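Local coordinates for aspartate aminotransferase (Leishmania major, PDB 4H51), which probably catalyses, as a homodimer, the pyridoxal-phosphate-dependent transfer of an amino group between L-aspartate and 2-oxoglutarate, at residues A96-Y101 / V257-F263; T119-S123 / W147-V153; W212-S217 / L249-I255. All coordinates share one frame; numbering follows the deposited sequence.

Contact 1: A96-Y101 / V257-F263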
loop_
_atom_site.group_PDB
_atom_site.type_symbol
_atom_site.label_atom_id
_atom_site.label_comp_id
_atom_site.label_asym_id
_atom_site.label_seq_id
_atom_site.Cartn_x
_atom_site.Cartn_y
_atom_site.Cartn_z
ATOM N N ALA B 96 4.067 -8.926 -15.820
ATOM C CA ALA B 96 3.892 -9.736 -14.643
ATOM C C ALA B 96 2.845 -10.812 -14.916
ATOM O O ALA B 96 3.060 -11.970 -14.602
ATOM C CB ALA B 96 3.482 -8.869 -13.430
ATOM N N VAL B 97 1.727 -10.464 -15.538
ATOM C CA VAL B 97 0.678 -11.474 -15.730
ATOM C C VAL B 97 1.125 -12.512 -16.769
ATOM O O VAL B 97 0.704 -13.688 -16.692
ATOM C CB VAL B 97 -0.740 -10.892 -16.061
ATOM C CG1 VAL B 97 -1.239 -9.973 -14.913
ATOM C CG2 VAL B 97 -0.767 -10.220 -17.399
ATOM N N LYS B 98 1.975 -12.090 -17.704
ATOM C CA LYS B 98 2.570 -13.001 -18.681
ATOM C C LYS B 98 3.343 -14.128 -18.044
ATOM O O LYS B 98 3.324 -15.243 -18.552
ATOM C CB LYS B 98 3.552 -12.290 -19.610
ATOM C CG LYS B 98 2.940 -11.805 -20.892
ATOM C CD LYS B 98 3.934 -11.181 -21.859
ATOM C CE LYS B 98 3.234 -10.037 -22.590
ATOM N NZ LYS B 98 3.952 -9.481 -23.778
ATOM N N ILE B 99 4.057 -13.874 -16.957
ATOM C CA ILE B 99 4.870 -14.963 -16.388
ATOM C C ILE B 99 3.973 -16.032 -15.789
ATOM O O ILE B 99 4.346 -17.170 -15.670
ATOM C CB ILE B 99 5.934 -14.508 -15.366
ATOM C CG1 ILE B 99 5.328 -14.163 -14.022
ATOM C CG2 ILE B 99 6.788 -13.393 -15.973
ATOM C CD1 ILE B 99 6.313 -14.241 -12.863
ATOM N N ILE B 100 2.771 -15.636 -15.389
ATOM C CA ILE B 100 1.904 -16.618 -14.791
ATOM C C ILE B 100 1.171 -17.402 -15.893
ATOM O O ILE B 100 1.188 -18.630 -15.836
ATOM C CB ILE B 100 1.053 -16.087 -13.608
ATOM C CG1 ILE B 100 0.176 -17.206 -13.068
ATOM C CG2 ILE B 100 0.289 -14.790 -13.904
ATOM C CD1 ILE B 100 1.012 -18.144 -12.178
ATOM N N TYR B 101 0.620 -16.729 -16.906
ATOM C CA TYR B 101 -0.188 -17.411 -17.938
ATOM C C TYR B 101 0.547 -17.775 -19.212
ATOM O O TYR B 101 0.033 -18.554 -19.987
ATOM C CB TYR B 101 -1.428 -16.585 -18.267
ATOM C CG TYR B 101 -2.386 -16.577 -17.126
ATOM C CD1 TYR B 101 -2.984 -17.765 -16.703
ATOM C CD2 TYR B 101 -2.636 -15.419 -16.395
ATOM C CE1 TYR B 101 -3.844 -17.782 -15.640
ATOM C CE2 TYR B 101 -3.494 -15.435 -15.326
ATOM C CZ TYR B 101 -4.097 -16.629 -14.957
ATOM O OH TYR B 101 -4.963 -16.686 -13.894
ATOM N N VAL B 257 -10.314 -17.445 -13.070
ATOM C CA VAL B 257 -9.294 -17.360 -12.043
ATOM C C VAL B 257 -9.069 -15.917 -11.594
ATOM O O VAL B 257 -8.790 -15.044 -12.404
ATOM C CB VAL B 257 -7.984 -17.913 -12.600
ATOM C CG1 VAL B 257 -6.853 -17.670 -11.616
ATOM C CG2 VAL B 257 -8.164 -19.387 -12.961
ATOM N N LEU B 258 -9.192 -15.684 -10.285
ATOM C CA LEU B 258 -8.690 -14.516 -9.642
ATOM C C LEU B 258 -7.335 -14.939 -9.039
ATOM O O LEU B 258 -7.231 -16.019 -8.418
ATOM C CB LEU B 258 -9.622 -14.055 -8.537
ATOM C CG LEU B 258 -9.379 -12.686 -7.869
ATOM C CD1 LEU B 258 -9.528 -11.577 -8.882
ATOM C CD2 LEU B 258 -10.323 -12.439 -6.665
ATOM N N LEU B 259 -6.321 -14.116 -9.245
ATOM C CA LEU B 259 -4.939 -14.457 -8.832
ATOM C C LEU B 259 -4.188 -13.259 -8.218
ATOM O O LEU B 259 -4.166 -12.160 -8.781
ATOM C CB LEU B 259 -4.147 -15.113 -9.992
ATOM C CG LEU B 259 -2.797 -15.797 -9.659
ATOM C CD1 LEU B 259 -2.567 -17.071 -10.478
ATOM C CD2 LEU B 259 -1.708 -14.768 -9.880
ATOM N N ALA B 260 -3.581 -13.527 -7.042
ATOM C CA ALA B 260 -2.740 -12.617 -6.261
ATOM C C ALA B 260 -1.291 -13.012 -6.439
ATOM O O ALA B 260 -0.884 -14.120 -6.053
ATOM C CB ALA B 260 -3.093 -12.704 -4.772
ATOM N N GLN B 261 -0.499 -12.135 -7.024
ATOM C CA GLN B 261 0.888 -12.435 -7.367
ATOM C C GLN B 261 1.851 -11.569 -6.575
ATOM O O GLN B 261 1.625 -10.364 -6.420
ATOM C CB GLN B 261 1.044 -12.171 -8.858
ATOM C CG GLN B 261 2.411 -12.297 -9.437
ATOM C CD GLN B 261 2.411 -11.953 -10.910
ATOM O OE1 GLN B 261 2.032 -10.830 -11.282
ATOM N NE2 GLN B 261 2.904 -12.888 -11.755
ATOM N N SER B 262 2.957 -12.179 -6.134
ATOM C CA SER B 262 4.007 -11.476 -5.423
ATOM C C SER B 262 5.344 -11.588 -6.140
ATOM O O SER B 262 5.634 -12.618 -6.698
ATOM C CB SER B 262 4.228 -12.103 -4.064
ATOM O OG SER B 262 5.276 -11.428 -3.369
ATOM N N PHE B 263 6.142 -10.532 -6.100
ATOM C CA PHE B 263 7.530 -10.625 -6.506
ATOM C C PHE B 263 8.513 -10.511 -5.324
ATOM O O PHE B 263 9.733 -10.352 -5.543
ATOM C CB PHE B 263 7.845 -9.545 -7.559
ATOM C CG PHE B 263 7.218 -9.826 -8.887
ATOM C CD1 PHE B 263 7.895 -10.588 -9.843
ATOM C CD2 PHE B 263 5.896 -9.432 -9.153
ATOM C CE1 PHE B 263 7.288 -10.903 -11.056
ATOM C CE2 PHE B 263 5.269 -9.763 -10.355
ATOM C CZ PHE B 263 5.966 -10.480 -11.322
HETATM O O HOH W 1 -6.039 -14.215 -13.146
#
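Gln-261 spans the gap between strand 258-262 and helix 90-101, meeting Ala-96 and Ile-99, and illustrates how a buried amide can tie a helix to a sheet. Its CB points at the helix, and CG continues anti to the backbone N (chi1 175°), which carries the extended chain straight across. Gln-261 CD arrives 3.7 Å from Ala-96 O. At the tip the two branches part: Gln-261 OE1 rests 3.2 Å from Ala-96 CB and is bonded by Thr-276 OG1, whereas Gln-261 NE2 donates to Ala-96 O at 3.0 Å. That bond is nearly straight (170°) and lies in the glutamine's amide plane, yet the donor stands above the plane of the accepting carbonyl. Ile-99 N, three residues further along the helix, comes to the same oxygen from the opposite face. Ile-99 CG1 packs 3.6 Å from Gln-261 NE2.

Apolar groups fill the flanks. Ala-96 CB sits at the edge of the Phe-263 ring, 3.6 Å from Phe-263 CZ, while Ile-100 and Leu-259 meet tip to tip. At the far end a water joins the two segments, lying 2.8 Å from Tyr-101 OH and donating to Val-257 O.

With an acceptor for NE2 and a partner for OE1, the amide has its orientation set, which should lower the cost of burying it among hydrocarbon groups.

Contact 2: T119-S123 / W147-V153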
loop_
_atom_site.group_PDB
_atom_site.type_symbol
_atom_site.label_atom_id
_atom_site.label_comp_id
_atom_site.label_asym_id
_atom_site.label_seq_id
_atom_site.Cartn_x
_atom_site.Cartn_y
_atom_site.Cartn_z
ATOM N N THR B 119 0.281 -9.568 -0.468
ATOM C CA THR B 119 -0.651 -9.316 0.613
ATOM C C THR B 119 -1.686 -8.325 0.096
ATOM O O THR B 119 -2.871 -8.538 0.263
ATOM C CB THR B 119 -0.000 -8.739 1.892
ATOM O OG1 THR B 119 1.080 -9.571 2.367
ATOM C CG2 THR B 119 -1.069 -8.516 2.989
ATOM N N GLY B 120 -1.225 -7.240 -0.519
ATOM C CA GLY B 120 -2.114 -6.223 -1.088
ATOM C C GLY B 120 -3.091 -6.825 -2.076
ATOM O O GLY B 120 -4.275 -6.442 -2.139
ATOM N N ALA B 121 -2.608 -7.755 -2.902
ATOM C CA ALA B 121 -3.480 -8.403 -3.880
ATOM C C ALA B 121 -4.530 -9.310 -3.234
ATOM O O ALA B 121 -5.670 -9.386 -3.720
ATOM C CB ALA B 121 -2.608 -9.191 -4.901
ATOM N N VAL B 122 -4.151 -10.004 -2.156
ATOM C CA VAL B 122 -5.112 -10.877 -1.453
ATOM C C VAL B 122 -6.172 -9.981 -0.821
ATOM O O VAL B 122 -7.340 -10.252 -0.981
ATOM C CB VAL B 122 -4.468 -11.800 -0.418
ATOM C CG1 VAL B 122 -5.540 -12.573 0.409
ATOM C CG2 VAL B 122 -3.537 -12.770 -1.137
ATOM N N SER B 123 -5.756 -8.905 -0.133
ATOM C CA SER B 123 -6.715 -7.997 0.469
ATOM C C SER B 123 -7.640 -7.367 -0.561
ATOM O O SER B 123 -8.885 -7.343 -0.387
ATOM C CB SER B 123 -5.969 -6.901 1.243
ATOM O OG SER B 123 -6.871 -6.007 1.837
ATOM N N TRP B 147 -1.306 -19.855 5.413
ATOM C CA TRP B 147 -0.544 -18.695 5.808
ATOM C C TRP B 147 -1.276 -18.002 6.894
ATOM O O TRP B 147 -2.427 -17.622 6.731
ATOM C CB TRP B 147 -0.438 -17.787 4.635
ATOM C CG TRP B 147 0.300 -16.507 4.833
ATOM C CD1 TRP B 147 1.510 -16.304 5.465
ATOM C CD2 TRP B 147 -0.018 -15.238 4.200
ATOM N NE1 TRP B 147 1.929 -14.999 5.318
ATOM C CE2 TRP B 147 1.056 -14.312 4.550
ATOM C CE3 TRP B 147 -1.061 -14.785 3.433
ATOM C CZ2 TRP B 147 1.018 -12.965 4.172
ATOM C CZ3 TRP B 147 -1.082 -13.435 3.039
ATOM C CH2 TRP B 147 -0.052 -12.559 3.384
ATOM N N PRO B 148 -0.594 -17.772 8.041
ATOM C CA PRO B 148 -1.331 -17.229 9.149
ATOM C C PRO B 148 -2.039 -15.952 8.821
ATOM O O PRO B 148 -3.098 -15.725 9.364
ATOM C CB PRO B 148 -0.254 -16.991 10.200
ATOM C CG PRO B 148 0.737 -18.064 9.939
ATOM C CD PRO B 148 0.764 -18.191 8.435
ATOM N N ASN B 149 -1.525 -15.136 7.886
ATOM C CA ASN B 149 -2.185 -13.885 7.591
ATOM C C ASN B 149 -3.445 -13.994 6.721
ATOM O O ASN B 149 -4.185 -13.043 6.631
ATOM C CB ASN B 149 -1.198 -12.920 6.921
ATOM C CG ASN B 149 -1.566 -11.430 7.116
ATOM O OD1 ASN B 149 -2.100 -11.076 8.162
ATOM N ND2 ASN B 149 -1.176 -10.542 6.150
ATOM N N HIS B 150 -3.722 -15.126 6.067
ATOM C CA HIS B 150 -4.957 -15.245 5.244
ATOM C C HIS B 150 -6.194 -14.885 6.030
ATOM O O HIS B 150 -7.045 -14.162 5.547
ATOM C CB HIS B 150 -5.159 -16.661 4.651
ATOM C CG HIS B 150 -4.443 -16.908 3.334
ATOM N ND1 HIS B 150 -4.077 -18.164 2.911
ATOM C CD2 HIS B 150 -4.012 -16.033 2.340
ATOM C CE1 HIS B 150 -3.472 -18.066 1.729
ATOM N NE2 HIS B 150 -3.407 -16.771 1.393
ATOM N N TYR B 151 -6.323 -15.448 7.237
ATOM C CA TYR B 151 -7.536 -15.276 8.046
ATOM C C TYR B 151 -7.858 -13.796 8.324
ATOM O O TYR B 151 -8.984 -13.280 8.061
ATOM C CB TYR B 151 -7.425 -16.144 9.353
ATOM C CG TYR B 151 -8.777 -16.356 10.012
ATOM C CD1 TYR B 151 -9.323 -15.353 10.866
ATOM C CD2 TYR B 151 -9.553 -17.485 9.729
ATOM C CE1 TYR B 151 -10.597 -15.497 11.454
ATOM C CE2 TYR B 151 -10.833 -17.617 10.290
ATOM C CZ TYR B 151 -11.347 -16.639 11.157
ATOM O OH TYR B 151 -12.616 -16.789 11.713
ATOM N N GLY B 152 -6.854 -13.081 8.813
ATOM C CA GLY B 152 -7.024 -11.674 9.147
ATOM C C GLY B 152 -7.314 -10.822 7.941
ATOM O O GLY B 152 -8.128 -9.910 7.992
ATOM N N VAL B 153 -6.626 -11.106 6.842
ATOM C CA VAL B 153 -6.847 -10.377 5.612
ATOM C C VAL B 153 -8.272 -10.548 5.142
ATOM O O VAL B 153 -8.964 -9.595 4.817
ATOM C CB VAL B 153 -5.834 -10.788 4.490
ATOM C CG1 VAL B 153 -6.217 -10.135 3.190
ATOM C CG2 VAL B 153 -4.416 -10.386 4.916
HETATM O O HOH W 2 -7.881 -6.986 4.123
#
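Thr-119 meets Trp-147 and Asn-149 with separate branches. Its hydroxyl OG1 lies at the rim of the indole, in the ring plane and 3.4 Å from Trp-147 CH2; its methyl CG2, anti to the backbone N, touches Asn-149 ND2, 3.8 Å away. Lower down, Val-153 takes over. Its CG1 presses on the backbone of the facing helix, with Ser-123 CA 3.5 Å distant, a tight carbon pair, and it also touches Val-122 CG1 at 3.8 Å, the two valine side chains crossing at about a right angle. Here the backbones draw close, the CA atoms of Ser-123 and Val-153 being 5.7 Å apart, and the two helix segments cross at -40°. A water accepts from Ser-123 OG at 2.7 Å, in one of the serine's two conformers, and donates to Val-153 O.

A second shell holds these groups. Asn-149 CB sits over the centre of the indole, 3.4 Å above its plane, so the residue two positions after the tryptophan also covers one of its faces. His-150 CD2 adds an in-plane neighbour at the ring edge, and the imidazole is itself held at both nitrogens, by Thr-146 through ND1 and by Asp-229 through NE2. From the second subunit, Thr-303 OG1 bonds to Thr-119 OG1 and Arg-299 O to Asn-149 ND2.

Thr-119 OG1 is also hydrogen-bonded to the phosphate of the lysine-bound cofactor at position 265. The arrangement is that of the cofactor pocket of a fold-type I, pyridoxal-phosphate-dependent aminotransferase, built at the dimer interface. By analogy with relatives, Trp-147 probably lies against the cofactor ring and His-150 backs the aspartate, Asp-229, that pairs with the pyridine nitrogen.

Contact 3: W212-S217 / L249-I255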
loop_
_atom_site.group_PDB
_atom_site.type_symbol
_atom_site.label_atom_id
_atom_site.label_comp_id
_atom_site.label_asym_id
_atom_site.label_seq_id
_atom_site.Cartn_x
_atom_site.Cartn_y
_atom_site.Cartn_z
ATOM N N TRP B 212 -4.462 -31.571 -9.192
ATOM C CA TRP B 212 -4.937 -30.281 -9.698
ATOM C C TRP B 212 -6.015 -30.417 -10.727
ATOM O O TRP B 212 -6.945 -29.622 -10.725
ATOM C CB TRP B 212 -3.846 -29.432 -10.298
ATOM C CG TRP B 212 -3.005 -28.687 -9.301
ATOM C CD1 TRP B 212 -1.630 -28.745 -9.167
ATOM C CD2 TRP B 212 -3.441 -27.715 -8.320
ATOM N NE1 TRP B 212 -1.208 -27.899 -8.181
ATOM C CE2 TRP B 212 -2.259 -27.270 -7.623
ATOM C CE3 TRP B 212 -4.666 -27.182 -7.965
ATOM C CZ2 TRP B 212 -2.316 -26.316 -6.620
ATOM C CZ3 TRP B 212 -4.710 -26.248 -6.944
ATOM C CH2 TRP B 212 -3.570 -25.806 -6.317
ATOM N N ASN B 213 -5.869 -31.360 -11.669
ATOM C CA ASN B 213 -6.916 -31.552 -12.670
ATOM C C ASN B 213 -8.245 -31.947 -12.010
ATOM O O ASN B 213 -9.335 -31.438 -12.403
ATOM C CB ASN B 213 -6.475 -32.599 -13.710
ATOM C CG ASN B 213 -7.338 -32.585 -14.982
ATOM O OD1 ASN B 213 -7.570 -31.538 -15.589
ATOM N ND2 ASN B 213 -7.760 -33.761 -15.425
ATOM N N GLU B 214 -8.189 -32.814 -11.000
ATOM C CA GLU B 214 -9.426 -33.212 -10.290
ATOM C C GLU B 214 -10.017 -32.028 -9.529
ATOM O O GLU B 214 -11.218 -31.853 -9.530
ATOM C CB GLU B 214 -9.190 -34.329 -9.313
ATOM C CG GLU B 214 -8.930 -35.676 -9.965
ATOM C CD GLU B 214 -9.014 -36.827 -8.950
ATOM O OE1 GLU B 214 -10.002 -36.917 -8.182
ATOM O OE2 GLU B 214 -8.066 -37.640 -8.896
ATOM N N ILE B 215 -9.158 -31.180 -8.953
ATOM C CA ILE B 215 -9.659 -30.011 -8.214
ATOM C C ILE B 215 -10.338 -29.045 -9.180
ATOM O O ILE B 215 -11.390 -28.476 -8.864
ATOM C CB ILE B 215 -8.539 -29.278 -7.487
ATOM C CG1 ILE B 215 -7.950 -30.146 -6.380
ATOM C CG2 ILE B 215 -9.082 -27.978 -6.839
ATOM C CD1 ILE B 215 -6.570 -29.690 -5.961
ATOM N N ALA B 216 -9.755 -28.854 -10.365
ATOM C CA ALA B 216 -10.409 -28.003 -11.383
ATOM C C ALA B 216 -11.797 -28.530 -11.735
ATOM O O ALA B 216 -12.730 -27.747 -11.821
ATOM C CB ALA B 216 -9.566 -27.847 -12.631
ATOM N N SER B 217 -11.931 -29.823 -11.984
ATOM C CA SER B 217 -13.235 -30.396 -12.307
ATOM C C SER B 217 -14.293 -30.124 -11.223
ATOM O O SER B 217 -15.446 -29.830 -11.531
ATOM C CB SER B 217 -13.124 -31.909 -12.489
ATOM O OG SER B 217 -12.323 -32.184 -13.591
ATOM N N LEU B 249 -3.605 -24.465 -16.080
ATOM C CA LEU B 249 -4.650 -25.508 -16.257
ATOM C C LEU B 249 -6.025 -24.987 -15.972
ATOM O O LEU B 249 -6.952 -25.245 -16.737
ATOM C CB LEU B 249 -4.411 -26.684 -15.300
ATOM C CG LEU B 249 -5.451 -27.824 -15.207
ATOM C CD1 LEU B 249 -5.537 -28.693 -16.461
ATOM C CD2 LEU B 249 -5.079 -28.657 -13.992
ATOM N N PHE B 250 -6.195 -24.266 -14.850
ATOM C CA PHE B 250 -7.508 -23.714 -14.532
ATOM C C PHE B 250 -7.985 -22.746 -15.632
ATOM O O PHE B 250 -9.162 -22.740 -15.990
ATOM C CB PHE B 250 -7.523 -23.060 -13.132
ATOM C CG PHE B 250 -7.581 -24.041 -11.962
ATOM C CD1 PHE B 250 -6.815 -25.198 -11.926
ATOM C CD2 PHE B 250 -8.352 -23.763 -10.856
ATOM C CE1 PHE B 250 -6.834 -26.046 -10.852
ATOM C CE2 PHE B 250 -8.398 -24.630 -9.766
ATOM C CZ PHE B 250 -7.643 -25.784 -9.777
ATOM N N ALA B 251 -7.083 -21.907 -16.139
ATOM C CA ALA B 251 -7.429 -20.981 -17.228
ATOM C C ALA B 251 -7.882 -21.788 -18.419
ATOM O O ALA B 251 -8.915 -21.506 -18.987
ATOM C CB ALA B 251 -6.224 -20.125 -17.633
ATOM N N ARG B 252 -7.066 -22.767 -18.821
ATOM C CA ARG B 252 -7.338 -23.560 -20.017
ATOM C C ARG B 252 -8.680 -24.246 -19.893
ATOM O O ARG B 252 -9.380 -24.388 -20.910
ATOM C CB ARG B 252 -6.267 -24.611 -20.301
ATOM N N ARG B 253 -9.074 -24.622 -18.656
ATOM C CA ARG B 253 -10.349 -25.302 -18.470
ATOM C C ARG B 253 -11.545 -24.383 -18.170
ATOM O O ARG B 253 -12.615 -24.880 -17.840
ATOM C CB ARG B 253 -10.222 -26.412 -17.423
ATOM C CG ARG B 253 -9.388 -27.555 -18.014
ATOM C CD ARG B 253 -9.414 -28.794 -17.199
ATOM N NE ARG B 253 -10.789 -29.254 -16.978
ATOM C CZ ARG B 253 -11.117 -30.069 -15.991
ATOM N NH1 ARG B 253 -10.165 -30.508 -15.147
ATOM N NH2 ARG B 253 -12.377 -30.405 -15.804
ATOM N N GLY B 254 -11.366 -23.077 -18.343
ATOM C CA GLY B 254 -12.499 -22.134 -18.375
ATOM C C GLY B 254 -12.901 -21.565 -17.015
ATOM O O GLY B 254 -13.985 -21.009 -16.871
ATOM N N ILE B 255 -12.038 -21.694 -16.023
ATOM C CA ILE B 255 -12.297 -21.153 -14.680
ATOM C C ILE B 255 -11.957 -19.665 -14.718
ATOM O O ILE B 255 -10.904 -19.277 -15.292
ATOM C CB ILE B 255 -11.459 -21.905 -13.618
ATOM C CG1 ILE B 255 -11.978 -23.348 -13.537
ATOM C CG2 ILE B 255 -11.494 -21.203 -12.220
ATOM C CD1 ILE B 255 -11.223 -24.299 -12.636
#
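A Schellman motif closes helix 245-252, with Gly-254 at positive phi as its C-prime residue, and just before that glycine Arg-253 sends its side chain over to Ser-217 and Asn-213 of helix 209-221. A bend at chi3 (56°) turns the guanidinium end-on to the serine: Arg-253 NH2 donates to Ser-217 OG at 2.8 Å and NH1 reaches the same oxygen at 3.1 Å, the hydroxyl lying in the guanidinium plane. Arg-253 NH1 adds a weak bond to the carbonyl Asn-213 O at 3.0 Å, one turn back on the helix.

Beneath this polar margin the packing is apolar and centres on Phe-250. Ala-216 CB lies over one face of its ring, 4.0 Å from the centroid, in a CH-pi contact only 20° off the normal. Ile-215 CG2 comes to the ring edge, 3.9 Å from Phe-250 CZ, and Trp-212 CE3 approaches the same carbon to 3.8 Å, the two ring systems meeting obliquely with planes 80° apart. Leu-249 CD2 settles against the backbone of Trp-212 and Asn-213, and Ile-255 CD1 reaches Ala-216 CB at 3.9 Å.

Segment 249-255 packs on the central sheet: Phe-250 meets Phe-228 of strand 225-230 edge-to-face, and Ile-255 rests on Val-226 of that strand. Helix 209-221 lies between this segment and helix 177-186, whose Phe-177 and Met-180 flank Ile-215.

Segment 257-263 touches both other contacts, and the residues of its strand 258-262 alternate between the two sides of the central sheet. Ala-260 of that strand packs on contact 2, its CB 3.5 Å from Ala-121 CB. Just before the strand, Val-257 CG2 lies 3.7 Å from Phe-250 CB of contact 3, and Tyr-101 CE1 is 3.9 Å from Ala-251 CB. Contacts 2 and 3 do not touch: their nearest atoms are about 11 Å apart and their centres about 24 Å. The cofactor joins the first two, since Ser-262 OG from 257-263 and Thr-119 OG1 from 119-123 bond to different oxygens of its phosphate. Contact 3 packs peripheral helices instead.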